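Local coordinates for protein Lmaj004091aaa (Leishmania major, PDB 1XTP) that probably transfers methyl groups from S-adenosyl-L-methionine to the N-terminal amine of proteins that begin with an X-Pro-Lys motif, at residues R216-Y221 with K249-K254. Numbering follows the deposited sequence.
Sequences RSDIHY and KMYALK
Lys249 and Tyr251 reach from strand 248-253 to Asp218 in the first turn of helix 218-228, joining that helix to the strand that comes last in sequence in the Rossmann-like methyltransferase sheet, antiparallel between strands 191-198 and 232-237. Lys249 comes first: its chain, extended beyond CG, carries NZ to 2.6 Å from Asp218 OD1 in a salt bridge. The amine arrives from above the carboxylate, 57° out of its plane, and forms a second salt bridge with Glu235 on the neighbouring strand 232-237. Two residues on, Tyr251 points the same way, and its OH donates a hydrogen bond to Asp218 OD1 (2.6 Å), which receives it on its anti lone pair, the one away from OD2. Carboxylate and phenol ring are nearly coplanar, 7° apart, with OD1 at the ring edge. With CG anti to the backbone N (chi1 -180°), the Asp218 carboxylate is turned toward the strand, where OD1 takes both donors, while OD2 pairs with Lys222 one turn along the helix. Two lysines and a phenol around one carboxylate would be expected to stabilise its negative charge. The Tyr221 side chain, hydrogen-bonded through its hydroxyl to Asn198 O, runs at about a right angle to that of Tyr251, its CD2 lying 3.5 Å from Tyr251 OH.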
ATOM      1  N   ARG A 216      -2.464  -0.706 -10.423  1.00 25.38           N
ATOM      2  CA  ARG A 216      -1.807   0.190 -11.343  1.00 25.02           C
ATOM      3  C   ARG A 216      -0.554  -0.479 -11.895  1.00 25.89           C
ATOM      4  O   ARG A 216      -0.053  -1.448 -11.316  1.00 24.01           O
ATOM      5  CB  ARG A 216      -1.398   1.464 -10.614  1.00 24.94           C
ATOM      6  CG  ARG A 216      -2.515   2.216  -9.917  1.00 26.37           C
ATOM      7  CD  ARG A 216      -1.891   3.423  -9.175  1.00 24.22           C
ATOM      8  NE  ARG A 216      -2.836   4.362  -8.557  1.00 23.30           N
ATOM      9  CZ  ARG A 216      -3.250   4.313  -7.287  1.00 26.44           C
ATOM     10  NH1 ARG A 216      -2.902   3.318  -6.478  1.00 26.29           N
ATOM     11  NH2 ARG A 216      -4.072   5.233  -6.830  1.00 22.76           N
ATOM     12  N   SER A 217      -0.052   0.055 -13.009  1.00 27.95           N
ATOM     13  CA  SER A 217       1.206  -0.405 -13.603  1.00 25.95           C
ATOM     14  C   SER A 217       2.407   0.262 -12.936  1.00 25.19           C
ATOM     15  O   SER A 217       2.293   1.321 -12.308  1.00 22.88           O
ATOM     16  CB  SER A 217       1.232  -0.084 -15.091  1.00 25.15           C
ATOM     17  OG  SER A 217       1.178   1.325 -15.288  1.00 22.27           O
ATOM     18  N   ASP A 218       3.567  -0.366 -13.098  1.00 23.11           N
ATOM     19  CA  ASP A 218       4.830   0.220 -12.666  1.00 25.62           C
ATOM     20  C   ASP A 218       5.037   1.670 -13.158  1.00 25.08           C
ATOM     21  O   ASP A 218       5.537   2.523 -12.424  1.00 26.61           O
ATOM     22  CB  ASP A 218       5.995  -0.642 -13.191  1.00 24.11           C
ATOM     23  CG  ASP A 218       7.318  -0.100 -12.773  1.00 27.15           C
ATOM     24  OD1 ASP A 218       7.579  -0.140 -11.561  1.00 30.48           O
ATOM     25  OD2 ASP A 218       8.076   0.391 -13.629  1.00 32.29           O
ATOM     26  N   ILE A 219       4.704   1.919 -14.422  1.00 25.30           N
ATOM     27  CA  ILE A 219       4.814   3.259 -15.020  1.00 30.29           C
ATOM     28  C   ILE A 219       3.846   4.230 -14.337  1.00 29.53           C
ATOM     29  O   ILE A 219       4.184   5.382 -14.084  1.00 26.17           O
ATOM     30  CB  ILE A 219       4.588   3.180 -16.555  1.00 31.49           C
ATOM     31  CG1 ILE A 219       5.881   2.693 -17.195  1.00 36.84           C
ATOM     32  CG2 ILE A 219       4.199   4.535 -17.172  1.00 34.18           C
ATOM     33  CD1 ILE A 219       5.821   2.564 -18.686  1.00 40.25           C
ATOM     34  N   HIS A 220       2.662   3.730 -14.001  1.00 28.76           N
ATOM     35  CA  HIS A 220       1.654   4.511 -13.267  1.00 28.59           C
ATOM     36  C   HIS A 220       2.185   4.867 -11.865  1.00 26.81           C
ATOM     37  O   HIS A 220       2.167   6.033 -11.482  1.00 27.27           O
ATOM     38  CB  HIS A 220       0.350   3.714 -13.215  1.00 26.15           C
ATOM     39  CG  HIS A 220      -0.849   4.492 -12.779  1.00 26.98           C
ATOM     40  ND1 HIS A 220      -2.133   4.042 -13.004  1.00 23.98           N
ATOM     41  CD2 HIS A 220      -0.971   5.664 -12.107  1.00 29.89           C
ATOM     42  CE1 HIS A 220      -2.992   4.913 -12.501  1.00 27.73           C
ATOM     43  NE2 HIS A 220      -2.313   5.909 -11.957  1.00 27.63           N
ATOM     44  N   TYR A 221       2.689   3.886 -11.119  1.00 27.45           N
ATOM     45  CA  TYR A 221       3.324   4.156  -9.798  1.00 27.78           C
ATOM     46  C   TYR A 221       4.429   5.229  -9.858  1.00 25.83           C
ATOM     47  O   TYR A 221       4.519   6.115  -9.006  1.00 25.65           O
ATOM     48  CB  TYR A 221       3.919   2.865  -9.182  1.00 24.01           C
ATOM     49  CG  TYR A 221       2.879   1.858  -8.774  1.00 26.10           C
ATOM     50  CD1 TYR A 221       1.827   2.223  -7.921  1.00 22.20           C
ATOM     51  CD2 TYR A 221       2.905   0.552  -9.260  1.00 23.33           C
ATOM     52  CE1 TYR A 221       0.853   1.310  -7.558  1.00 24.72           C
ATOM     53  CE2 TYR A 221       1.924  -0.375  -8.901  1.00 25.25           C
ATOM     54  CZ  TYR A 221       0.892   0.011  -8.050  1.00 28.25           C
ATOM     55  OH  TYR A 221      -0.094  -0.886  -7.664  1.00 26.77           O
ATOM     56  N   LYS A 249       5.417  -6.279  -6.705  1.00 26.91           N
ATOM     57  CA  LYS A 249       6.650  -5.498  -6.726  1.00 29.14           C
ATOM     58  C   LYS A 249       6.913  -4.726  -5.414  1.00 27.28           C
ATOM     59  O   LYS A 249       6.023  -4.130  -4.808  1.00 27.92           O
ATOM     60  CB  LYS A 249       6.663  -4.525  -7.920  1.00 28.93           C
ATOM     61  CG  LYS A 249       8.062  -4.268  -8.452  1.00 30.54           C
ATOM     62  CD  LYS A 249       8.104  -3.409  -9.713  1.00 31.63           C
ATOM     63  CE  LYS A 249       9.534  -2.968 -10.042  1.00 30.37           C
ATOM     64  NZ  LYS A 249       9.586  -1.734 -10.895  1.00 32.12           N
HETATM   65  N   MSE A 250       8.161  -4.741  -5.000  1.00 26.02           N
HETATM   66  CA  MSE A 250       8.627  -3.943  -3.878  1.00 28.17           C
HETATM   67  C   MSE A 250       9.439  -2.757  -4.371  1.00 27.07           C
HETATM   68  O   MSE A 250      10.258  -2.897  -5.272  1.00 24.55           O
HETATM   69  CB  MSE A 250       9.520  -4.800  -2.998  1.00 28.41           C
HETATM   70  CG  MSE A 250       8.776  -5.884  -2.276  1.00 32.16           C
HETATM   71 SE   MSE A 250       9.976  -7.213  -1.531  0.85 34.33          SE
HETATM   72  CE  MSE A 250      10.208  -8.328  -3.145  1.00 37.99           C
ATOM     73  N   TYR A 251       9.207  -1.602  -3.752  1.00 27.25           N
ATOM     74  CA  TYR A 251       9.978  -0.400  -3.967  1.00 26.69           C
ATOM     75  C   TYR A 251      10.490   0.141  -2.636  1.00 26.61           C
ATOM     76  O   TYR A 251       9.733   0.225  -1.670  1.00 28.34           O
ATOM     77  CB  TYR A 251       9.111   0.699  -4.570  1.00 29.81           C
ATOM     78  CG  TYR A 251       8.390   0.361  -5.847  1.00 30.14           C
ATOM     79  CD1 TYR A 251       7.103  -0.167  -5.812  1.00 33.45           C
ATOM     80  CD2 TYR A 251       8.963   0.627  -7.093  1.00 32.17           C
ATOM     81  CE1 TYR A 251       6.419  -0.460  -6.968  1.00 32.18           C
ATOM     82  CE2 TYR A 251       8.270   0.346  -8.275  1.00 29.20           C
ATOM     83  CZ  TYR A 251       7.001  -0.193  -8.194  1.00 31.95           C
ATOM     84  OH  TYR A 251       6.297  -0.490  -9.327  1.00 36.18           O
ATOM     85  N   ALA A 252      11.765   0.510  -2.594  1.00 26.89           N
ATOM     86  CA  ALA A 252      12.314   1.277  -1.469  1.00 25.38           C
ATOM     87  C   ALA A 252      12.441   2.720  -1.920  1.00 26.12           C
ATOM     88  O   ALA A 252      13.148   2.992  -2.880  1.00 28.81           O
ATOM     89  CB  ALA A 252      13.637   0.758  -1.067  1.00 21.07           C
ATOM     90  N   LEU A 253      11.756   3.627  -1.225  1.00 26.61           N
ATOM     91  CA  LEU A 253      11.639   5.022  -1.657  1.00 27.73           C
ATOM     92  C   LEU A 253      12.180   5.960  -0.571  1.00 27.91           C
ATOM     93  O   LEU A 253      12.032   5.693   0.619  1.00 27.09           O
ATOM     94  CB  LEU A 253      10.169   5.375  -1.968  1.00 26.82           C
ATOM     95  CG  LEU A 253       9.366   4.404  -2.860  1.00 29.67           C
ATOM     96  CD1 LEU A 253       7.873   4.589  -2.691  1.00 30.99           C
ATOM     97  CD2 LEU A 253       9.749   4.574  -4.318  1.00 28.89           C
ATOM     98  N   LYS A 254      12.801   7.056  -1.001  1.00 29.13           N
ATOM     99  CA  LYS A 254      13.307   8.095  -0.104  1.00 32.56           C
ATOM    100  C   LYS A 254      12.890   9.478  -0.587  1.00 35.09           C
ATOM    101  O   LYS A 254      12.572   9.653  -1.757  1.00 34.12           O
ATOM    102  CB  LYS A 254      14.825   8.035  -0.025  1.00 32.66           C
ATOM    103  CG  LYS A 254      15.327   7.024   0.964  1.00 34.55           C
ATOM    104  CD  LYS A 254      16.827   7.149   1.189  1.00 34.52           C
ATOM    105  CE  LYS A 254      17.248   6.430   2.455  1.00 37.91           C
ATOM    106  NZ  LYS A 254      17.206   7.285   3.676  1.00 31.06           N
ATOM    107  OXT LYS A 254      12.874  10.453   0.176  1.00 38.39           O
TER